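Long-range contacts in alginate biosynthesis protein AlgX (Pseudomonas aeruginosa, PDB 4KNC), which takes part in the O-acetylation of the exopolysaccharide alginate and protects the polymer from degradation as it crosses the periplasm: residues Gly63-Arg71 and Thr117-Ile126; Tyr310-Cys321 and Gly395-Asn403. All blocks are in the same frame, centred on the assembly; numbering follows the deposited sequence.

Contact 1: Gly63-Arg71 and Thr117-Ile126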
loop_
_atom_site.group_PDB
_atom_site.type_symbol
_atom_site.label_atom_id
_atom_site.label_comp_id
_atom_site.label_asym_id
_atom_site.label_seq_id
_atom_site.Cartn_x
_atom_site.Cartn_y
_atom_site.Cartn_z
ATOM N N GLY A 63 -0.547 15.515 -4.749
ATOM C CA GLY A 63 -0.566 14.063 -4.791
ATOM C C GLY A 63 -0.230 13.533 -6.169
ATOM O O GLY A 63 0.572 12.603 -6.306
ATOM N N TRP A 64 -0.838 14.124 -7.194
ATOM C CA TRP A 64 -0.559 13.699 -8.568
ATOM C C TRP A 64 0.893 13.952 -8.973
ATOM O O TRP A 64 1.509 13.117 -9.651
ATOM C CB TRP A 64 -1.556 14.308 -9.563
ATOM C CG TRP A 64 -2.948 13.774 -9.341
ATOM C CD1 TRP A 64 -4.034 14.472 -8.911
ATOM C CD2 TRP A 64 -3.380 12.410 -9.493
ATOM N NE1 TRP A 64 -5.127 13.633 -8.799
ATOM C CE2 TRP A 64 -4.749 12.363 -9.156
ATOM C CE3 TRP A 64 -2.746 11.229 -9.891
ATOM C CZ2 TRP A 64 -5.494 11.183 -9.202
ATOM C CZ3 TRP A 64 -3.484 10.067 -9.950
ATOM C CH2 TRP A 64 -4.845 10.048 -9.595
ATOM N N ARG A 65 1.450 15.075 -8.521
ATOM C CA ARG A 65 2.872 15.338 -8.752
ATOM C C ARG A 65 3.778 14.321 -8.057
ATOM O O ARG A 65 4.767 13.861 -8.631
ATOM C CB ARG A 65 3.258 16.759 -8.316
ATOM C CG ARG A 65 2.758 17.844 -9.251
ATOM C CD ARG A 65 3.443 19.165 -8.972
ATOM N NE ARG A 65 3.312 19.569 -7.576
ATOM C CZ ARG A 65 2.325 20.326 -7.112
ATOM N NH1 ARG A 65 1.377 20.766 -7.932
ATOM N NH2 ARG A 65 2.288 20.649 -5.827
ATOM N N GLU A 66 3.443 13.971 -6.819
ATOM C CA GLU A 66 4.248 13.010 -6.075
ATOM C C GLU A 66 4.171 11.625 -6.728
ATOM O O GLU A 66 5.170 10.897 -6.796
ATOM C CB GLU A 66 3.805 12.951 -4.611
ATOM C CG GLU A 66 4.214 14.184 -3.777
ATOM C CD GLU A 66 3.591 14.188 -2.386
ATOM O OE1 GLU A 66 2.361 14.014 -2.293
ATOM O OE2 GLU A 66 4.324 14.349 -1.385
ATOM N N LEU A 67 2.986 11.271 -7.217
ATOM C CA LEU A 67 2.808 9.982 -7.873
ATOM C C LEU A 67 3.647 9.928 -9.143
ATOM O O LEU A 67 4.363 8.950 -9.371
ATOM C CB LEU A 67 1.332 9.700 -8.153
ATOM C CG LEU A 67 0.537 9.197 -6.927
ATOM C CD1 LEU A 67 -0.961 9.322 -7.121
ATOM C CD2 LEU A 67 0.903 7.760 -6.612
ATOM N N ARG A 68 3.577 10.984 -9.953
ATOM C CA ARG A 68 4.392 11.042 -11.181
ATOM C C ARG A 68 5.898 10.992 -10.884
ATOM O O ARG A 68 6.645 10.265 -11.540
ATOM C CB ARG A 68 4.028 12.268 -12.033
ATOM C CG ARG A 68 5.120 12.770 -12.978
ATOM C CD ARG A 68 5.485 11.774 -14.091
ATOM N NE ARG A 68 4.487 11.651 -15.154
ATOM C CZ ARG A 68 4.694 10.981 -16.290
ATOM N NH1 ARG A 68 3.743 10.908 -17.211
ATOM N NH2 ARG A 68 5.861 10.385 -16.513
ATOM N N ALA A 69 6.338 11.744 -9.879
ATOM C CA ALA A 69 7.741 11.735 -9.490
ATOM C C ALA A 69 8.209 10.338 -9.077
ATOM O O ALA A 69 9.294 9.893 -9.474
ATOM C CB ALA A 69 7.981 12.734 -8.351
ATOM N N LEU A 70 7.397 9.651 -8.271
ATOM C CA LEU A 70 7.742 8.298 -7.847
ATOM C C LEU A 70 7.802 7.344 -9.035
ATOM O O LEU A 70 8.752 6.561 -9.167
ATOM C CB LEU A 70 6.748 7.781 -6.801
ATOM C CG LEU A 70 6.949 6.324 -6.366
ATOM C CD1 LEU A 70 8.366 6.141 -5.801
ATOM C CD2 LEU A 70 5.892 5.900 -5.353
ATOM N N ARG A 71 6.789 7.414 -9.897
ATOM C CA ARG A 71 6.777 6.606 -11.119
ATOM C C ARG A 71 8.060 6.819 -11.919
ATOM O O ARG A 71 8.655 5.862 -12.415
ATOM C CB ARG A 71 5.542 6.921 -11.979
ATOM C CG ARG A 71 5.464 6.179 -13.318
ATOM C CD ARG A 71 6.149 6.975 -14.451
ATOM N NE ARG A 71 6.142 6.262 -15.726
ATOM C CZ ARG A 71 7.036 6.469 -16.689
ATOM N NH1 ARG A 71 8.005 7.358 -16.506
ATOM N NH2 ARG A 71 6.971 5.782 -17.825
ATOM N N THR A 117 -10.235 9.454 -12.263
ATOM C CA THR A 117 -9.057 9.167 -11.441
ATOM C C THR A 117 -8.109 8.155 -12.085
ATOM O O THR A 117 -6.882 8.328 -12.080
ATOM C CB THR A 117 -9.491 8.668 -10.035
ATOM O OG1 THR A 117 -10.206 9.713 -9.373
ATOM C CG2 THR A 117 -8.293 8.265 -9.186
ATOM N N ILE A 118 -8.685 7.092 -12.637
ATOM C CA ILE A 118 -7.941 6.138 -13.459
ATOM C C ILE A 118 -7.147 6.842 -14.576
ATOM O O ILE A 118 -5.953 6.564 -14.801
ATOM C CB ILE A 118 -8.914 5.126 -14.110
ATOM C CG1 ILE A 118 -9.586 4.264 -13.035
ATOM C CG2 ILE A 118 -8.198 4.260 -15.117
ATOM C CD1 ILE A 118 -8.605 3.561 -12.104
ATOM N N ALA A 119 -7.813 7.770 -15.253
ATOM C CA ALA A 119 -7.160 8.557 -16.304
ATOM C C ALA A 119 -5.998 9.365 -15.742
ATOM O O ALA A 119 -4.951 9.475 -16.383
ATOM C CB ALA A 119 -8.153 9.471 -16.992
ATOM N N ARG A 120 -6.169 9.922 -14.543
ATOM C CA ARG A 120 -5.066 10.679 -13.941
ATOM C C ARG A 120 -3.867 9.791 -13.581
ATOM O O ARG A 120 -2.706 10.188 -13.770
ATOM C CB ARG A 120 -5.550 11.495 -12.735
ATOM C CG ARG A 120 -6.512 12.591 -13.141
ATOM C CD ARG A 120 -6.852 13.545 -12.005
ATOM N NE ARG A 120 -7.711 14.624 -12.491
ATOM C CZ ARG A 120 -8.124 15.658 -11.764
ATOM N NH1 ARG A 120 -7.765 15.773 -10.492
ATOM N NH2 ARG A 120 -8.907 16.581 -12.311
ATOM N N PHE A 121 -4.143 8.591 -13.070
ATOM C CA PHE A 121 -3.076 7.608 -12.905
ATOM C C PHE A 121 -2.319 7.421 -14.220
ATOM O O PHE A 121 -1.080 7.471 -14.241
ATOM C CB PHE A 121 -3.610 6.247 -12.416
ATOM C CG PHE A 121 -3.849 6.172 -10.925
ATOM C CD1 PHE A 121 -2.807 6.353 -10.030
ATOM C CD2 PHE A 121 -5.116 5.900 -10.425
ATOM C CE1 PHE A 121 -3.029 6.289 -8.657
ATOM C CE2 PHE A 121 -5.346 5.819 -9.063
ATOM C CZ PHE A 121 -4.304 6.016 -8.171
ATOM N N ARG A 122 -3.050 7.202 -15.316
ATOM C CA ARG A 122 -2.378 7.032 -16.626
ATOM C C ARG A 122 -1.542 8.240 -17.022
ATOM O O ARG A 122 -0.432 8.105 -17.552
ATOM C CB ARG A 122 -3.386 6.775 -17.734
ATOM C CG ARG A 122 -4.159 5.533 -17.523
ATOM C CD ARG A 122 -4.266 4.718 -18.782
ATOM N NE ARG A 122 -5.134 3.588 -18.490
ATOM C CZ ARG A 122 -6.455 3.660 -18.532
ATOM N NH1 ARG A 122 -7.036 4.797 -18.889
ATOM N NH2 ARG A 122 -7.189 2.598 -18.237
ATOM N N GLN A 123 -2.076 9.424 -16.750
ATOM C CA GLN A 123 -1.387 10.658 -17.096
ATOM C C GLN A 123 -0.095 10.783 -16.288
ATOM O O GLN A 123 0.853 11.421 -16.718
ATOM C CB GLN A 123 -2.311 11.852 -16.847
ATOM C CG GLN A 123 -1.811 13.152 -17.432
ATOM C CD GLN A 123 -2.739 14.321 -17.141
ATOM O OE1 GLN A 123 -3.654 14.223 -16.314
ATOM N NE2 GLN A 123 -2.509 15.436 -17.827
ATOM N N ALA A 124 -0.054 10.169 -15.108
ATOM C CA ALA A 124 1.182 10.161 -14.329
ATOM C C ALA A 124 2.214 9.124 -14.839
ATOM O O ALA A 124 3.302 8.978 -14.261
ATOM C CB ALA A 124 0.875 9.945 -12.833
ATOM N N GLY A 125 1.888 8.420 -15.923
ATOM C CA GLY A 125 2.793 7.425 -16.494
ATOM C C GLY A 125 2.660 6.063 -15.819
ATOM O O GLY A 125 3.581 5.243 -15.822
ATOM N N ILE A 126 1.493 5.821 -15.244
ATOM C CA ILE A 126 1.244 4.592 -14.505
ATOM C C ILE A 126 0.263 3.698 -15.260
ATOM O O ILE A 126 -0.803 4.142 -15.672
ATOM C CB ILE A 126 0.689 4.910 -13.096
ATOM C CG1 ILE A 126 1.736 5.689 -12.286
ATOM C CG2 ILE A 126 0.232 3.610 -12.386
ATOM C CD1 ILE A 126 1.278 6.097 -10.878
HETATM O O HOH W 1 -8.028 13.636 -8.229
HETATM O O HOH W 2 2.816 13.737 -15.003
HETATM O O HOH W 3 5.592 3.515 -17.817
#
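R68 and A124, their CA atoms 4.6 Å apart, mark the closest backbone approach of G63-R71 and T117-I126. The axes of helix 63-71 and helix 117-123, the latter running on as a loop to I126, pass 10.1 Å apart at a crossing angle of -43°. G125, with positive phi, closes the second helix in a Schellman motif. At the other end of the contact R120 CB sits over one face of the W64 six-membered ring, 3.5 Å from the centroid in a CH-pi contact, while the indole edge is directed at the face of F121, T-shaped with planes 77° apart. W64 NE1 gives its hydrogen to a water 3.0 Å away, which R120 NH1 also reaches weakly. R68, bent at chi2 and chi3, curls its guanidinium over A124 O and bonds from NH1 to Q123 O, the last helical carbonyl, at 3.0 Å; its NH2 is salt-bridged to D72. In R71, CG anti to the backbone N (chi1 177°) and the bend at chi2 lay CG and CD along the A124 and G125 carbonyls, and NE bonds at 2.8 Å to G125 O, just beyond the helix. Both positive charges probably suit this carbonyl-rich terminus. On the buried side, L67 CD1 meets F121 CE1. F121 stacks edge-to-face with Y85 and I126 rests on V83, tying T117-I126 to strand 80-85, while G63-R71 turns its other side to helix 307-316.

Contact 2: Tyr310-Cys321 and Gly395-Asn403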
loop_
_atom_site.group_PDB
_atom_site.type_symbol
_atom_site.label_atom_id
_atom_site.label_comp_id
_atom_site.label_asym_id
_atom_site.label_seq_id
_atom_site.Cartn_x
_atom_site.Cartn_y
_atom_site.Cartn_z
ATOM N N TYR A 310 6.286 9.733 0.503
ATOM C CA TYR A 310 7.200 9.984 -0.602
ATOM C C TYR A 310 8.627 10.300 -0.158
ATOM O O TYR A 310 9.584 9.909 -0.830
ATOM C CB TYR A 310 6.620 11.056 -1.537
ATOM C CG TYR A 310 5.306 10.591 -2.136
ATOM C CD1 TYR A 310 5.282 9.804 -3.286
ATOM C CD2 TYR A 310 4.097 10.881 -1.514
ATOM C CE1 TYR A 310 4.078 9.341 -3.825
ATOM C CE2 TYR A 310 2.888 10.435 -2.041
ATOM C CZ TYR A 310 2.888 9.659 -3.198
ATOM O OH TYR A 310 1.690 9.209 -3.719
ATOM N N ARG A 311 8.772 10.983 0.980
ATOM C CA ARG A 311 10.105 11.217 1.548
ATOM C C ARG A 311 10.882 9.927 1.857
ATOM O O ARG A 311 12.112 9.922 1.883
ATOM C CB ARG A 311 10.013 12.077 2.810
ATOM C CG ARG A 311 9.489 13.467 2.540
ATOM C CD ARG A 311 9.512 14.303 3.796
ATOM N NE ARG A 311 10.868 14.569 4.261
ATOM C CZ ARG A 311 11.131 15.163 5.419
ATOM N NH1 ARG A 311 10.128 15.532 6.202
ATOM N NH2 ARG A 311 12.385 15.388 5.798
ATOM N N GLN A 312 10.165 8.842 2.111
ATOM C CA GLN A 312 10.794 7.536 2.245
ATOM C C GLN A 312 10.914 6.838 0.878
ATOM O O GLN A 312 11.990 6.372 0.493
ATOM C CB GLN A 312 9.995 6.669 3.216
ATOM C CG GLN A 312 9.966 7.194 4.635
ATOM C CD GLN A 312 8.991 6.444 5.499
ATOM O OE1 GLN A 312 9.276 5.335 5.972
ATOM N NE2 GLN A 312 7.812 7.033 5.701
ATOM N N ALA A 313 9.809 6.774 0.141
ATOM C CA ALA A 313 9.789 5.998 -1.099
ATOM C C ALA A 313 10.818 6.464 -2.122
ATOM O O ALA A 313 11.516 5.634 -2.704
ATOM C CB ALA A 313 8.391 5.964 -1.703
ATOM N N MET A 314 10.932 7.779 -2.316
ATOM C CA MET A 314 11.869 8.320 -3.303
ATOM C C MET A 314 13.322 7.852 -3.101
ATOM O O MET A 314 13.884 7.220 -3.990
ATOM C CB MET A 314 11.766 9.855 -3.418
ATOM C CG MET A 314 10.461 10.336 -4.021
ATOM S SD MET A 314 10.301 9.856 -5.755
ATOM C CE MET A 314 11.259 11.169 -6.522
ATOM N N PRO A 315 13.929 8.136 -1.933
ATOM C CA PRO A 315 15.310 7.667 -1.762
ATOM C C PRO A 315 15.429 6.154 -1.614
ATOM O O PRO A 315 16.519 5.616 -1.792
ATOM C CB PRO A 315 15.742 8.337 -0.455
ATOM C CG PRO A 315 14.448 8.516 0.298
ATOM C CD PRO A 315 13.469 8.899 -0.756
ATOM N N LEU A 316 14.338 5.479 -1.275
ATOM C CA LEU A 316 14.375 4.024 -1.157
ATOM C C LEU A 316 14.614 3.327 -2.503
ATOM O O LEU A 316 15.143 2.210 -2.547
ATOM C CB LEU A 316 13.100 3.495 -0.494
ATOM C CG LEU A 316 13.137 3.538 1.031
ATOM C CD1 LEU A 316 11.794 3.096 1.592
ATOM C CD2 LEU A 316 14.258 2.648 1.526
ATOM N N VAL A 317 14.224 3.978 -3.595
ATOM C CA VAL A 317 14.447 3.400 -4.922
ATOM C C VAL A 317 15.928 3.050 -5.139
ATOM O O VAL A 317 16.237 2.018 -5.737
ATOM C CB VAL A 317 13.920 4.322 -6.044
ATOM C CG1 VAL A 317 14.266 3.764 -7.412
ATOM C CG2 VAL A 317 12.430 4.477 -5.916
ATOM N N ASP A 318 16.834 3.884 -4.614
ATOM C CA ASP A 318 18.279 3.630 -4.713
ATOM C C ASP A 318 18.943 3.229 -3.400
ATOM O O ASP A 318 20.082 3.603 -3.139
ATOM C CB ASP A 318 19.018 4.836 -5.296
ATOM C CG ASP A 318 18.735 5.028 -6.759
ATOM O OD1 ASP A 318 17.590 5.413 -7.079
ATOM O OD2 ASP A 318 19.648 4.790 -7.584
ATOM N N ASN A 319 18.231 2.466 -2.584
ATOM C CA ASN A 319 18.804 1.859 -1.386
ATOM C C ASN A 319 19.405 2.838 -0.364
ATOM O O ASN A 319 20.373 2.508 0.320
ATOM C CB ASN A 319 19.839 0.790 -1.771
ATOM C CG ASN A 319 19.871 -0.363 -0.782
ATOM O OD1 ASN A 319 19.209 -0.319 0.266
ATOM N ND2 ASN A 319 20.644 -1.398 -1.100
ATOM N N GLY A 320 18.823 4.029 -0.259
ATOM C CA GLY A 320 19.275 5.025 0.700
ATOM C C GLY A 320 20.755 5.353 0.617
ATOM O O GLY A 320 21.233 5.916 -0.376
ATOM N N CYS A 321 21.490 4.992 1.666
ATOM C CA CYS A 321 22.929 5.255 1.713
ATOM C C CYS A 321 23.761 4.006 1.456
ATOM O O CYS A 321 24.989 4.069 1.440
ATOM C CB CYS A 321 23.323 5.856 3.065
ATOM S SG CYS A 321 22.628 7.485 3.381
ATOM N N GLY A 395 14.713 -3.144 11.077
ATOM C CA GLY A 395 14.786 -1.911 11.846
ATOM C C GLY A 395 15.326 -0.725 11.056
ATOM O O GLY A 395 15.582 0.329 11.630
ATOM N N ARG A 396 15.503 -0.893 9.746
ATOM C CA ARG A 396 15.986 0.184 8.880
ATOM C C ARG A 396 14.867 1.106 8.364
ATOM O O ARG A 396 13.766 0.654 8.038
ATOM C CB ARG A 396 16.773 -0.389 7.702
ATOM C CG ARG A 396 17.357 0.653 6.768
ATOM C CD ARG A 396 18.206 -0.006 5.700
ATOM N NE ARG A 396 18.746 0.955 4.741
ATOM C CZ ARG A 396 18.852 0.715 3.437
ATOM N NH1 ARG A 396 18.447 -0.455 2.940
ATOM N NH2 ARG A 396 19.357 1.637 2.626
ATOM N N TYR A 397 15.185 2.399 8.305
ATOM C CA TYR A 397 14.324 3.468 7.813
ATOM C C TYR A 397 15.206 4.318 6.930
ATOM O O TYR A 397 16.409 4.388 7.166
ATOM C CB TYR A 397 13.851 4.345 8.970
ATOM C CG TYR A 397 12.933 3.663 9.927
ATOM C CD1 TYR A 397 13.426 2.813 10.906
ATOM C CD2 TYR A 397 11.558 3.858 9.851
ATOM C CE1 TYR A 397 12.575 2.183 11.793
ATOM C CE2 TYR A 397 10.701 3.235 10.728
ATOM C CZ TYR A 397 11.210 2.396 11.698
ATOM O OH TYR A 397 10.344 1.773 12.574
ATOM N N VAL A 398 14.622 4.965 5.921
ATOM C CA VAL A 398 15.364 5.852 5.019
ATOM C C VAL A 398 14.485 7.034 4.620
ATOM O O VAL A 398 13.318 6.850 4.289
ATOM C CB VAL A 398 15.782 5.124 3.723
ATOM C CG1 VAL A 398 16.545 6.067 2.807
ATOM C CG2 VAL A 398 16.624 3.882 4.025
ATOM N N PHE A 399 15.023 8.249 4.660
ATOM C CA PHE A 399 14.208 9.420 4.308
ATOM C C PHE A 399 15.026 10.596 3.800
ATOM O O PHE A 399 16.173 10.775 4.190
ATOM C CB PHE A 399 13.300 9.856 5.476
ATOM C CG PHE A 399 14.048 10.384 6.684
ATOM C CD1 PHE A 399 14.473 9.527 7.683
ATOM C CD2 PHE A 399 14.300 11.740 6.827
ATOM C CE1 PHE A 399 15.145 10.010 8.804
ATOM C CE2 PHE A 399 14.975 12.231 7.944
ATOM C CZ PHE A 399 15.400 11.362 8.929
ATOM N N GLN A 400 14.444 11.390 2.910
ATOM C CA GLN A 400 15.141 12.567 2.421
ATOM C C GLN A 400 14.974 13.701 3.421
ATOM O O GLN A 400 13.926 13.831 4.063
ATOM C CB GLN A 400 14.638 12.977 1.036
ATOM C CG GLN A 400 13.233 13.547 1.023
ATOM C CD GLN A 400 12.566 13.454 -0.343
ATOM O OE1 GLN A 400 11.376 13.746 -0.487
ATOM N NE2 GLN A 400 13.328 13.038 -1.350
ATOM N N LEU A 401 16.025 14.503 3.574
ATOM C CA LEU A 401 15.935 15.711 4.376
ATOM C C LEU A 401 14.977 16.646 3.662
ATOM O O LEU A 401 14.930 16.674 2.429
ATOM C CB LEU A 401 17.306 16.380 4.565
ATOM C CG LEU A 401 18.441 15.604 5.257
ATOM C CD1 LEU A 401 19.517 16.549 5.850
ATOM C CD2 LEU A 401 17.922 14.658 6.323
ATOM N N ARG A 402 14.221 17.404 4.447
ATOM C CA ARG A 402 13.128 18.222 3.941
ATOM C C ARG A 402 13.557 19.130 2.803
ATOM O O ARG A 402 14.599 19.782 2.867
ATOM C CB ARG A 402 12.506 19.042 5.075
ATOM C CG ARG A 402 11.266 19.812 4.660
ATOM C CD ARG A 402 10.414 20.199 5.852
ATOM N NE ARG A 402 9.543 21.326 5.530
ATOM C CZ ARG A 402 8.710 21.901 6.390
ATOM N NH1 ARG A 402 8.626 21.454 7.634
ATOM N NH2 ARG A 402 7.960 22.924 6.003
ATOM N N ASN A 403 12.753 19.143 1.748
ATOM C CA ASN A 403 13.005 20.012 0.607
ATOM C C ASN A 403 11.743 20.759 0.187
ATOM O O ASN A 403 11.491 20.956 -1.002
ATOM C CB ASN A 403 13.613 19.235 -0.563
ATOM C CG ASN A 403 12.856 17.962 -0.876
ATOM O OD1 ASN A 403 11.665 17.844 -0.586
ATOM N ND2 ASN A 403 13.548 16.995 -1.468
HETATM O O HOH W 4 11.703 4.211 5.351
#
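V398 is held between L316 and G320 where helix 310-316 crosses strand 396-400 almost perpendicularly, at 98° with short axes 5.9 Å apart. This is the tight part. L316 CD2 lies 3.6 Å from V398 CB, and V398 CG1, placed anti to the backbone N (chi1 180°), fits against G320 CA and slides past the P315 ring. The backbones themselves come close enough to bond: the helix kinks at P315, whose N has no hydrogen for R311 O, and Q400 N donates to that carbonyl instead, at 2.9 Å. R311 O also receives a CA-H...O contact from F399, mirrored by one from Q312 CA to V398 O. One water links Q312 OE1 to V398 N, while Q312 NE2 turns back to S308.

Toward the two ends the contact becomes polar and more accessible. R311, bent at chi3, delivers NH2 to Q400 O at 2.8 Å, in the carbonyl plane, with a weaker bond from NE; its NH1 is salt-bridged to E381. At the other end the extended R396 side chain grips N319 OD1 with two nitrogens, NH1 nearly along the C=O axis at 2.8 Å and NH2 above the carbonyl plane. NH2 also reaches N319 O weakly and forms a salt bridge with D358. N319 ends the helix as the C-prime residue of a Schellman motif, and C321, just beyond, is disulfide-bonded to C434. The contact is thus an interdomain junction: the last helix before the carbohydrate-binding module lies across an edge strand, 396-400, of one of its antiparallel sheets.

How the contacts relate
Contacts 1 and 2 share helix 61-76 as a bridge: it packs against helix 107-123 in contact 1 and against helix 307-316 of contact 2. M314 SD lies 3.7 Å from L70 CA, although the centres are about 20 Å apart. Both contacts are partly buried and lie away from the proposed active site (D148, H150, S243). Each sets arginines against backbone carbonyls and includes a Schellman helix end, but the apolar parts differ. Contact 1, within the SGNH hydrolase-like domain, relies on aromatic stacking between helices; contact 2, at the passage to the carbohydrate-binding module, relies on aliphatic packing of helix on strand and direct backbone bonding.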